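Local coordinates for EGF family domain-containing protein (PDB 4Z80) that binds a RON2L1 peptide and probably takes part in forming the moving junction when Toxoplasma gondii invades a host cell, at residues A[322-327]-A[448-453]; A[55-59]-A[97-101]; A[279-285]-A[328-334]. All coordinates share one frame; numbering follows the deposited sequence.

Interaction 1. Residues A[322-327]-A[448-453]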
ATOM      1  N   LYS A 322      -9.243  -1.120  10.802  1.00 11.04           N
ATOM      2  CA  LYS A 322      -8.190  -1.363  11.782  1.00 10.37           C
ATOM      3  C   LYS A 322      -8.766  -2.121  12.956  1.00 13.14           C
ATOM      4  O   LYS A 322      -9.869  -1.825  13.403  1.00 12.95           O
ATOM      5  CB  LYS A 322      -7.585  -0.060  12.290  1.00 10.55           C
ATOM      6  CG  LYS A 322      -6.953   0.791  11.222  1.00 13.03           C
ATOM      7  CD  LYS A 322      -6.192   1.980  11.791  1.00 11.14           C
ATOM      8  CE  LYS A 322      -5.575   2.788  10.694  1.00 10.26           C
ATOM      9  NZ  LYS A 322      -4.780   3.930  11.224  1.00 13.89           N
ATOM     10  N   THR A 323      -8.001  -3.079  13.475  1.00 12.66           N
ATOM     11  CA  THR A 323      -8.366  -3.790  14.695  1.00 12.86           C
ATOM     12  C   THR A 323      -7.105  -3.933  15.523  1.00 11.87           C
ATOM     13  O   THR A 323      -6.009  -3.731  15.010  1.00 12.34           O
ATOM     14  CB  THR A 323      -8.947  -5.181  14.414  1.00 12.21           C
ATOM     15  OG1 THR A 323      -7.954  -5.983  13.764  1.00 14.62           O
ATOM     16  CG2 THR A 323     -10.174  -5.076  13.545  1.00 14.92           C
ATOM     17  N   ALA A 324      -7.242  -4.291  16.797  1.00 13.48           N
ATOM     18  CA  ALA A 324      -6.055  -4.519  17.601  1.00 12.57           C
ATOM     19  C   ALA A 324      -5.152  -5.535  16.900  1.00 12.17           C
ATOM     20  O   ALA A 324      -3.933  -5.353  16.814  1.00 15.69           O
ATOM     21  CB  ALA A 324      -6.426  -4.999  18.987  1.00 16.75           C
ATOM     22  N   ALA A 325      -5.761  -6.590  16.368  1.00 13.32           N
ATOM     23  CA  ALA A 325      -5.013  -7.677  15.745  1.00 14.57           C
ATOM     24  C   ALA A 325      -4.331  -7.276  14.430  1.00 15.98           C
ATOM     25  O   ALA A 325      -3.383  -7.931  14.010  1.00 18.36           O
ATOM     26  CB  ALA A 325      -5.925  -8.864  15.508  1.00 17.07           C
ATOM     27  N   SER A 326      -4.796  -6.213  13.778  1.00 12.92           N
ATOM     28  CA  SER A 326      -4.173  -5.782  12.524  1.00 11.66           C
ATOM     29  C   SER A 326      -2.974  -4.849  12.746  1.00 13.41           C
ATOM     30  O   SER A 326      -2.440  -4.308  11.789  1.00 12.73           O
ATOM     31  CB  SER A 326      -5.211  -5.097  11.615  1.00 10.92           C
ATOM     32  OG  SER A 326      -5.535  -3.791  12.042  1.00 12.50           O
ATOM     33  N   SER A 327      -2.535  -4.682  13.992  1.00 13.51           N
ATOM     34  CA  SER A 327      -1.538  -3.664  14.307  1.00 12.96           C
ATOM     35  C   SER A 327      -0.135  -3.953  13.791  1.00 14.15           C
ATOM     36  O   SER A 327       0.736  -3.092  13.885  1.00 16.32           O
ATOM     37  CB  SER A 327      -1.468  -3.441  15.811  1.00 13.49           C
ATOM     38  OG  SER A 327      -2.700  -2.945  16.301  1.00 14.99           O
ATOM     39  N   SER A 448      -5.043   9.279  13.471  1.00 10.81           N
ATOM     40  CA  SER A 448      -5.743   8.554  12.425  1.00 10.08           C
ATOM     41  C   SER A 448      -4.851   7.617  11.618  1.00  9.86           C
ATOM     42  O   SER A 448      -5.354   6.777  10.876  1.00 11.57           O
ATOM     43  CB  SER A 448      -6.427   9.556  11.494  1.00 10.39           C
ATOM     44  OG  SER A 448      -5.511  10.492  10.973  1.00 11.02           O
ATOM     45  N   LEU A 449      -3.535   7.771  11.761  1.00  9.64           N
ATOM     46  CA  LEU A 449      -2.552   6.901  11.106  1.00 10.06           C
ATOM     47  C   LEU A 449      -1.950   5.860  12.061  1.00 11.46           C
ATOM     48  O   LEU A 449      -1.129   5.038  11.642  1.00 11.49           O
ATOM     49  CB  LEU A 449      -1.442   7.765  10.494  1.00 10.85           C
ATOM     50  CG  LEU A 449      -1.845   8.584   9.261  1.00 11.06           C
ATOM     51  CD1 LEU A 449      -0.857   9.695   9.019  1.00 11.51           C
ATOM     52  CD2 LEU A 449      -1.950   7.697   8.030  1.00 10.55           C
ATOM     53  N   SER A 450      -2.362   5.896  13.325  1.00 10.90           N
ATOM     54  CA  SER A 450      -1.862   4.962  14.351  1.00 10.54           C
ATOM     55  C   SER A 450      -2.542   3.601  14.276  1.00 11.39           C
ATOM     56  O   SER A 450      -3.706   3.494  13.877  1.00 12.13           O
ATOM     57  CB  SER A 450      -2.097   5.517  15.763  1.00 10.72           C
ATOM     58  OG  SER A 450      -1.634   6.840  15.922  1.00 13.10           O
ATOM     59  N   ALA A 451      -1.834   2.555  14.695  1.00 11.93           N
ATOM     60  CA  ALA A 451      -2.498   1.297  15.024  1.00 10.83           C
ATOM     61  C   ALA A 451      -3.427   1.525  16.230  1.00 11.28           C
ATOM     62  O   ALA A 451      -3.271   2.510  16.965  1.00 13.62           O
ATOM     63  CB  ALA A 451      -1.482   0.207  15.311  1.00 11.80           C
ATOM     64  N   VAL A 452      -4.385   0.622  16.434  1.00 12.23           N
ATOM     65  CA  VAL A 452      -5.419   0.845  17.450  1.00 11.54           C
ATOM     66  C   VAL A 452      -5.385  -0.113  18.636  1.00 15.22           C
ATOM     67  O   VAL A 452      -6.300  -0.105  19.442  1.00 16.28           O
ATOM     68  CB  VAL A 452      -6.844   0.788  16.829  1.00 12.00           C
ATOM     69  CG1 VAL A 452      -6.973   1.812  15.716  1.00 14.17           C
ATOM     70  CG2 VAL A 452      -7.190  -0.603  16.311  1.00 11.42           C
ATOM     71  N   ASP A 453      -4.330  -0.917  18.765  1.00 13.11           N
ATOM     72  CA  ASP A 453      -4.185  -1.804  19.919  1.00 14.93           C
ATOM     73  C   ASP A 453      -3.631  -1.034  21.118  1.00 15.18           C
ATOM     74  O   ASP A 453      -2.478  -0.626  21.108  1.00 14.37           O
ATOM     75  CB  ASP A 453      -3.264  -2.972  19.574  1.00 13.97           C
ATOM     76  CG  ASP A 453      -3.223  -4.038  20.662  1.00 17.75           C
ATOM     77  OD1 ASP A 453      -3.803  -3.834  21.754  1.00 15.63           O
ATOM     78  OD2 ASP A 453      -2.599  -5.089  20.415  1.00 19.51           O
TER
HETATM   79  O   HOH W   1      -4.367  -1.614  14.333  1.00 13.71           O

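Interaction 2. Residues A[55-59]-A[97-101]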
ATOM      1  N   GLY A  55      -6.585  12.167   1.885  1.00 11.18           N
ATOM      2  CA  GLY A  55      -7.448  11.378   2.752  1.00 10.32           C
ATOM      3  C   GLY A  55      -6.702  10.247   3.458  1.00 10.02           C
ATOM      4  O   GLY A  55      -5.927   9.526   2.833  1.00 12.65           O
ATOM      5  N   VAL A  56      -6.940  10.093   4.756  1.00  9.56           N
ATOM      6  CA  VAL A  56      -6.278   9.063   5.564  1.00 10.98           C
ATOM      7  C   VAL A  56      -7.043   7.734   5.529  1.00 11.60           C
ATOM      8  O   VAL A  56      -6.458   6.666   5.340  1.00 11.10           O
ATOM      9  CB  VAL A  56      -6.110   9.549   7.033  1.00 10.88           C
ATOM     10  CG1 VAL A  56      -5.678   8.418   7.981  1.00  9.32           C
ATOM     11  CG2 VAL A  56      -5.120  10.697   7.085  1.00 10.21           C
ATOM     12  N   TYR A  57      -8.356   7.791   5.712  1.00 10.63           N
ATOM     13  CA  TYR A  57      -9.177   6.596   5.637  1.00  9.80           C
ATOM     14  C   TYR A  57      -9.104   6.025   4.227  1.00  9.52           C
ATOM     15  O   TYR A  57      -8.841   4.842   4.025  1.00 10.26           O
ATOM     16  CB  TYR A  57     -10.621   6.934   6.032  1.00  9.30           C
ATOM     17  CG  TYR A  57     -11.543   5.755   6.216  1.00  9.96           C
ATOM     18  CD1 TYR A  57     -11.342   4.837   7.248  1.00 10.64           C
ATOM     19  CD2 TYR A  57     -12.643   5.574   5.392  1.00 12.13           C
ATOM     20  CE1 TYR A  57     -12.202   3.759   7.429  1.00 12.22           C
ATOM     21  CE2 TYR A  57     -13.506   4.506   5.577  1.00  9.75           C
ATOM     22  CZ  TYR A  57     -13.288   3.612   6.597  1.00 11.72           C
ATOM     23  OH  TYR A  57     -14.157   2.551   6.762  1.00 15.16           O
ATOM     24  N   VAL A  58      -9.357   6.900   3.259  1.00  9.28           N
ATOM     25  CA  VAL A  58      -9.255   6.599   1.840  1.00 10.58           C
ATOM     26  C   VAL A  58      -8.475   7.736   1.180  1.00 10.54           C
ATOM     27  O   VAL A  58      -8.898   8.893   1.261  1.00 10.02           O
ATOM     28  CB  VAL A  58     -10.649   6.471   1.195  1.00 10.79           C
ATOM     29  CG1 VAL A  58     -10.535   6.379  -0.325  1.00 11.89           C
ATOM     30  CG2 VAL A  58     -11.361   5.268   1.756  1.00 11.83           C
ATOM     31  N   GLY A  59      -7.343   7.415   0.553  1.00 11.37           N
ATOM     32  CA  GLY A  59      -6.489   8.418  -0.062  1.00  9.53           C
ATOM     33  C   GLY A  59      -6.310   8.183  -1.542  1.00 10.96           C
ATOM     34  O   GLY A  59      -5.912   7.098  -1.952  1.00 10.25           O
ATOM     35  N   ASN A  97       0.267   3.996   6.917  1.00 11.17           N
ATOM     36  CA  ASN A  97      -0.959   3.978   7.696  1.00 11.22           C
ATOM     37  C   ASN A  97      -1.010   2.688   8.492  1.00 10.72           C
ATOM     38  O   ASN A  97      -1.302   1.625   7.961  1.00 10.94           O
ATOM     39  CB  ASN A  97      -2.167   4.124   6.774  1.00  9.86           C
ATOM     40  CG  ASN A  97      -3.402   4.571   7.504  1.00 11.43           C
ATOM     41  OD1 ASN A  97      -3.581   4.287   8.683  1.00 12.38           O
ATOM     42  ND2 ASN A  97      -4.277   5.283   6.798  1.00 11.48           N
ATOM     43  N   TYR A  98      -0.660   2.790   9.767  1.00 10.93           N
ATOM     44  CA  TYR A  98      -0.503   1.603  10.595  1.00 10.78           C
ATOM     45  C   TYR A  98      -1.841   1.003  11.011  1.00 12.44           C
ATOM     46  O   TYR A  98      -2.738   1.701  11.506  1.00 12.28           O
ATOM     47  CB  TYR A  98       0.355   1.934  11.821  1.00  9.74           C
ATOM     48  CG  TYR A  98       1.763   2.336  11.428  1.00 10.87           C
ATOM     49  CD1 TYR A  98       2.707   1.375  11.101  1.00 12.74           C
ATOM     50  CD2 TYR A  98       2.141   3.673  11.364  1.00 11.47           C
ATOM     51  CE1 TYR A  98       3.988   1.730  10.723  1.00 11.73           C
ATOM     52  CE2 TYR A  98       3.424   4.032  10.990  1.00 12.95           C
ATOM     53  CZ  TYR A  98       4.337   3.053  10.670  1.00 13.19           C
ATOM     54  OH  TYR A  98       5.611   3.416  10.296  1.00 14.29           O
ATOM     55  N   GLY A  99      -1.966  -0.295  10.791  1.00 11.83           N
ATOM     56  CA  GLY A  99      -3.153  -1.047  11.141  1.00 10.84           C
ATOM     57  C   GLY A  99      -4.159  -1.149  10.010  1.00 11.19           C
ATOM     58  O   GLY A  99      -5.071  -1.969  10.074  1.00 11.51           O
ATOM     59  N   LYS A 100      -3.999  -0.331   8.973  1.00 10.06           N
ATOM     60  CA  LYS A 100      -4.983  -0.262   7.891  1.00 10.69           C
ATOM     61  C   LYS A 100      -4.923  -1.472   6.964  1.00 10.27           C
ATOM     62  O   LYS A 100      -3.913  -1.719   6.309  1.00 11.44           O
ATOM     63  CB  LYS A 100      -4.787   1.024   7.084  1.00 10.38           C
ATOM     64  CG  LYS A 100      -5.659   1.153   5.828  1.00  9.79           C
ATOM     65  CD  LYS A 100      -5.497   2.538   5.205  1.00 10.19           C
ATOM     66  CE  LYS A 100      -6.158   2.665   3.841  1.00 10.02           C
ATOM     67  NZ  LYS A 100      -6.085   4.063   3.333  1.00 10.33           N
ATOM     68  N   VAL A 101      -6.038  -2.195   6.899  1.00 11.11           N
ATOM     69  CA  VAL A 101      -6.198  -3.359   6.036  1.00 10.90           C
ATOM     70  C   VAL A 101      -7.444  -3.161   5.172  1.00 12.01           C
ATOM     71  O   VAL A 101      -8.454  -2.641   5.659  1.00 11.85           O
ATOM     72  CB  VAL A 101      -6.334  -4.652   6.878  1.00 13.23           C
ATOM     73  CG1 VAL A 101      -6.682  -5.858   6.014  1.00 14.26           C
ATOM     74  CG2 VAL A 101      -5.049  -4.901   7.667  1.00 13.28           C
TER

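Interaction 3. Residues A[279-285]-A[328-334]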
ATOM      1  N   PRO A 279      -0.206   0.461  -4.474  1.00 10.46           N
ATOM      2  CA  PRO A 279      -0.035   0.439  -3.026  1.00 11.20           C
ATOM      3  C   PRO A 279       0.435  -0.937  -2.558  1.00 11.02           C
ATOM      4  O   PRO A 279       0.461  -1.894  -3.341  1.00 10.56           O
ATOM      5  CB  PRO A 279      -1.437   0.775  -2.512  1.00 11.29           C
ATOM      6  CG  PRO A 279      -2.346   0.206  -3.519  1.00 10.80           C
ATOM      7  CD  PRO A 279      -1.624   0.326  -4.855  1.00 10.60           C
ATOM      8  N   ALA A 280       0.816  -1.035  -1.291  1.00 12.20           N
ATOM      9  CA  ALA A 280       1.354  -2.272  -0.758  1.00 11.12           C
ATOM     10  C   ALA A 280       1.009  -2.436   0.708  1.00 11.92           C
ATOM     11  O   ALA A 280       0.719  -1.465   1.408  1.00 13.17           O
ATOM     12  CB  ALA A 280       2.875  -2.318  -0.950  1.00 11.79           C
ATOM     13  N   MET A 281       1.034  -3.689   1.154  1.00 12.45           N
ATOM     14  CA  MET A 281       0.929  -4.042   2.561  1.00 10.70           C
ATOM     15  C   MET A 281       2.286  -4.494   3.091  1.00 12.90           C
ATOM     16  O   MET A 281       2.907  -5.377   2.509  1.00 13.83           O
ATOM     17  CB  MET A 281      -0.081  -5.166   2.754  1.00 11.96           C
ATOM     18  CG  MET A 281      -1.503  -4.823   2.355  1.00 12.28           C
ATOM     19  SD  MET A 281      -2.201  -3.433   3.279  1.00 12.95           S
ATOM     20  CE  MET A 281      -1.996  -4.016   4.954  1.00 14.59           C
ATOM     21  N   PHE A 282       2.736  -3.887   4.182  1.00 10.89           N
ATOM     22  CA  PHE A 282       3.936  -4.334   4.878  1.00 13.10           C
ATOM     23  C   PHE A 282       3.556  -4.962   6.205  1.00 14.49           C
ATOM     24  O   PHE A 282       2.710  -4.441   6.924  1.00 13.82           O
ATOM     25  CB  PHE A 282       4.892  -3.167   5.094  1.00 13.60           C
ATOM     26  CG  PHE A 282       6.216  -3.570   5.678  1.00 15.78           C
ATOM     27  CD1 PHE A 282       7.132  -4.274   4.915  1.00 16.84           C
ATOM     28  CD2 PHE A 282       6.551  -3.227   6.977  1.00 16.82           C
ATOM     29  CE1 PHE A 282       8.358  -4.646   5.442  1.00 17.81           C
ATOM     30  CE2 PHE A 282       7.783  -3.595   7.514  1.00 18.71           C
ATOM     31  CZ  PHE A 282       8.683  -4.305   6.740  1.00 17.24           C
ATOM     32  N   ASP A 283       4.170  -6.103   6.511  1.00 14.28           N
ATOM     33  CA  ASP A 283       3.959  -6.790   7.775  1.00 13.77           C
ATOM     34  C   ASP A 283       5.178  -6.553   8.676  1.00 17.36           C
ATOM     35  O   ASP A 283       6.273  -7.053   8.391  1.00 16.90           O
ATOM     36  CB  ASP A 283       3.723  -8.278   7.512  1.00 18.24           C
ATOM     37  CG  ASP A 283       3.290  -9.045   8.752  1.00 18.24           C
ATOM     38  OD1 ASP A 283       3.711  -8.691   9.872  1.00 21.01           O
ATOM     39  OD2 ASP A 283       2.528 -10.025   8.600  1.00 21.95           O
ATOM     40  N   MET A 284       4.988  -5.774   9.742  1.00 15.68           N
ATOM     41  CA  MET A 284       6.085  -5.395  10.639  1.00 19.09           C
ATOM     42  C   MET A 284       6.699  -6.599  11.330  1.00 21.16           C
ATOM     43  O   MET A 284       7.863  -6.558  11.726  1.00 23.07           O
ATOM     44  CB  MET A 284       5.604  -4.414  11.714  1.00 20.13           C
ATOM     45  CG  MET A 284       5.064  -3.093  11.203  1.00 21.45           C
ATOM     46  SD  MET A 284       6.305  -1.968  10.542  1.00 24.43           S
ATOM     47  CE  MET A 284       7.232  -1.585  12.030  1.00 29.88           C
ATOM     48  N   SER A 285       5.921  -7.662  11.499  1.00 18.38           N
ATOM     49  CA  SER A 285       6.400  -8.801  12.271  1.00 21.73           C
ATOM     50  C   SER A 285       7.217  -9.763  11.402  1.00 24.79           C
ATOM     51  O   SER A 285       8.180 -10.354  11.889  1.00 26.84           O
ATOM     52  CB  SER A 285       5.231  -9.529  12.936  1.00 21.82           C
ATOM     53  OG  SER A 285       4.398 -10.156  11.986  1.00 33.80           O
ATOM     54  N   ASN A 328       0.084  -5.147  13.255  1.00 13.72           N
ATOM     55  CA  ASN A 328       1.346  -5.472  12.603  1.00 17.20           C
ATOM     56  C   ASN A 328       1.369  -5.075  11.127  1.00 14.04           C
ATOM     57  O   ASN A 328       2.426  -5.058  10.499  1.00 15.40           O
ATOM     58  CB  ASN A 328       1.625  -6.968  12.728  1.00 17.55           C
ATOM     59  CG  ASN A 328       0.510  -7.830  12.125  1.00 24.26           C
ATOM     60  OD1 ASN A 328      -0.686  -7.594  12.360  1.00 22.37           O
ATOM     61  ND2 ASN A 328       0.900  -8.831  11.340  1.00 26.63           N
ATOM     62  N   MET A 329       0.200  -4.753  10.575  1.00 11.09           N
ATOM     63  CA  MET A 329       0.070  -4.450   9.155  1.00 13.10           C
ATOM     64  C   MET A 329       0.165  -2.958   8.898  1.00 12.96           C
ATOM     65  O   MET A 329      -0.202  -2.145   9.744  1.00 14.41           O
ATOM     66  CB  MET A 329      -1.258  -4.980   8.615  1.00 13.47           C
ATOM     67  CG  MET A 329      -1.451  -6.479   8.745  1.00 13.53           C
ATOM     68  SD  MET A 329      -0.058  -7.457   8.121  1.00 19.07           S
ATOM     69  CE  MET A 329       0.049  -6.871   6.441  1.00 15.32           C
ATOM     70  N   VAL A 330       0.680  -2.619   7.721  1.00 11.45           N
ATOM     71  CA  VAL A 330       0.857  -1.234   7.315  1.00 12.57           C
ATOM     72  C   VAL A 330       0.419  -1.078   5.869  1.00 12.10           C
ATOM     73  O   VAL A 330       0.899  -1.795   4.997  1.00 11.60           O
ATOM     74  CB  VAL A 330       2.329  -0.773   7.439  1.00 12.67           C
ATOM     75  CG1 VAL A 330       2.424   0.725   7.410  1.00 12.67           C
ATOM     76  CG2 VAL A 330       2.986  -1.319   8.706  1.00 15.15           C
ATOM     77  N   TYR A 331      -0.489  -0.139   5.623  1.00 10.86           N
ATOM     78  CA  TYR A 331      -0.892   0.230   4.277  1.00 11.25           C
ATOM     79  C   TYR A 331       0.043   1.328   3.784  1.00 10.26           C
ATOM     80  O   TYR A 331       0.125   2.396   4.369  1.00 11.00           O
ATOM     81  CB  TYR A 331      -2.359   0.694   4.254  1.00 10.07           C
ATOM     82  CG  TYR A 331      -2.926   0.927   2.862  1.00 10.98           C
ATOM     83  CD1 TYR A 331      -2.802   2.165   2.237  1.00 10.18           C
ATOM     84  CD2 TYR A 331      -3.578  -0.090   2.176  1.00  9.69           C
ATOM     85  CE1 TYR A 331      -3.319   2.380   0.959  1.00 10.84           C
ATOM     86  CE2 TYR A 331      -4.094   0.116   0.904  1.00  9.70           C
ATOM     87  CZ  TYR A 331      -3.958   1.348   0.302  1.00 10.24           C
ATOM     88  OH  TYR A 331      -4.466   1.540  -0.971  1.00 11.82           O
ATOM     89  N   VAL A 332       0.750   1.031   2.700  1.00 12.05           N
ATOM     90  CA  VAL A 332       1.827   1.863   2.193  1.00 12.14           C
ATOM     91  C   VAL A 332       1.543   2.262   0.755  1.00 13.24           C
ATOM     92  O   VAL A 332       1.353   1.395  -0.086  1.00 14.49           O
ATOM     93  CB  VAL A 332       3.160   1.082   2.252  1.00 14.98           C
ATOM     94  CG1 VAL A 332       4.291   1.860   1.635  1.00 19.40           C
ATOM     95  CG2 VAL A 332       3.477   0.703   3.699  1.00 16.80           C
ATOM     96  N   THR A 333       1.525   3.553   0.452  1.00 11.39           N
ATOM     97  CA  THR A 333       1.392   3.957  -0.941  1.00 11.75           C
ATOM     98  C   THR A 333       2.755   3.998  -1.631  1.00 14.16           C
ATOM     99  O   THR A 333       3.811   4.041  -0.987  1.00 13.28           O
ATOM    100  CB  THR A 333       0.699   5.322  -1.090  1.00 12.92           C
ATOM    101  OG1 THR A 333       1.582   6.375  -0.688  1.00 14.81           O
ATOM    102  CG2 THR A 333      -0.578   5.371  -0.259  1.00 14.53           C
ATOM    103  N   SER A 334       2.715   3.977  -2.950  1.00 12.15           N
ATOM    104  CA  SER A 334       3.926   3.968  -3.759  1.00 12.00           C
ATOM    105  C   SER A 334       4.741   5.227  -3.504  1.00 13.45           C
ATOM    106  O   SER A 334       5.968   5.223  -3.629  1.00 15.80           O
ATOM    107  CB  SER A 334       3.552   3.846  -5.237  1.00 13.18           C
ATOM    108  OG  SER A 334       4.673   3.556  -6.059  1.00 13.72           O
TER

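Interaction 1. Residues A[322-327]-A[448-453]
Lys322 and the loop 448-453 make the tight, buried end of this contact. The lysine chain runs extended past Val452 and ends between two backbone carbonyls. NZ donates to Ser448 O and to Ser450 O, each at 2.9 Å. Both bonds come in from above the carbonyl planes, 47° (Ser448) and 46° (Ser450) out of them, and not along lone pairs. NZ is also bonded to Asn97 OD1, and Phe386 gives the lysine a cation-pi contact. The buried charge thus has several partners. Val452 crosses the lysine at a slant. Its CG1 lies 4.0 Å from both CB and CD of Lys322, while CG2 comes within 3.4 Å of Thr323 C. In the AMA1-type PAN fold, segment 322-327 joins strands 318-321 and 329-332. Segment 448-453 follows strand 443-447 of a second antiparallel sheet, so the contact ties together loops that belong to two sheets. Towards Asp453 the contact becomes partly exposed, and its polar atoms turn to water and to their own loop. Ser327 OG is set beside its own backbone N (chi1 -63°). From there it bonds back to Ala324 O and touches Asp453 CB at 3.3 Å. One water bridges the two loops, donating to Thr323 O and Ser327 OG and accepting from Val452 N at 3.1 Å. Ala324 CB rests 3.7 Å from Asp453 CG. Asp453 OD1 turns instead to Ser455 OG.

Interaction 2. Residues A[55-59]-A[97-101]
Lys100 reaches across to the loop 55-59 from the end of a type II beta turn that runs from Asn97 to Lys100. The turn connects strand 97-98, an outer strand of the four-stranded antiparallel sheet, to strand 101-104. The lysine chain is fully extended, with CG opposite the backbone N (chi1 174°), and this carries the ammonium group to two successive carbonyls. NZ donates to Tyr57 O at 2.9 Å. The donor stands well above that carbonyl plane, 59° out of it. A second bond, from NZ to Val56 O at 3.3 Å, is weak. Gln297 OE1 also accepts from NZ, and the lysine makes a cation-pi contact with Tyr331. Asn97 is the other side chain to touch the loop. It meets Val56 at about a right angle. Asn97 ND2 lies only 3.0 Å from Val56 O, but the angle is too poor for a hydrogen bond; the same nitrogen packs on Val56 CG1 at 3.6 Å. The second shell surrounds both parts. The Asn97 oxygen is taken by Lys322, consistent with a fixed amide. Phe386 of helix 378-387 packs against Asn97 and Lys100, and meets Tyr57 edge-to-face. The loop backbone is held by Ser390 and Asp392, which bond to residues 55-58. Gly99 takes a positive phi of 93° in the turn, and its carbonyl O accepts from Ser326 OG.

Interaction 3. Residues A[279-285]-A[328-334]
The Tyr331 ring is met obliquely by Met281 SD and Pro279 CB. The sulfur is 3.8 Å from Tyr331 CD2, a Met-aromatic contact. Pro279 lies alongside the tyrosine, with CB 3.5 Å from Tyr331 OH. Within the two segments, the Phe282 ring is met at its edge by Val330 CG2, near its plane, and by Met284 SD, in it. The third flat group is the Asp283 carboxylate. Asn328 ND2 reaches OD1 of Asp283 from above, 47° out of the carboxylate plane, at 3.2 Å. The amide is turned 72° against the carboxylate. Ser285 OG meets the same oxygen on the syn side and Ser285 N on the anti side, the latter forming an Asx turn.

These groups are carried by antiparallel strands 280-283 and 329-332, central neighbours in a four-stranded sheet. Ala280 pairs with Val332 and Phe282 with Val330, both as hydrogen-bonded pairs. Met284 N extends the ladder to Asn328 O at 2.8 Å. Met281 and Met329 share a face with Asp283 and Tyr331. Both chains bend at chi2 and chi3, which brings their CE methyls to 3.8 Å. On the other face, Val332 and Phe282 pack on Pro252 at the start of helix 252-262. Three donors on Asp283 OD1 would be expected to stabilise its negative charge and fix the carboxylate's rotation where the strand pair gives way to exposed residues.

Interactions 2 and 3 hold the same sheet: Asn97 N bonds to Tyr331 O and Gly99 N to Met329 O, joining strand 97-98 to strand 329-332. Interaction 1 adjoins interaction 3 in sequence, as 322-327 runs straight into 328-334. Lys322 and Ser326 of interaction 1 reach the 97-101 turn of interaction 2. All three are largely buried, though interactions 1 and 3 each have a more open end, at Asp453 and at Met284 and Ser285. Their chemistry differs with position. Interaction 1 joins two loops and interaction 2 a loop to a strand-ending turn; both rely on extended lysines reaching carbonyls. The central strand pair of interaction 3 relies on backbone bonds and apolar packing.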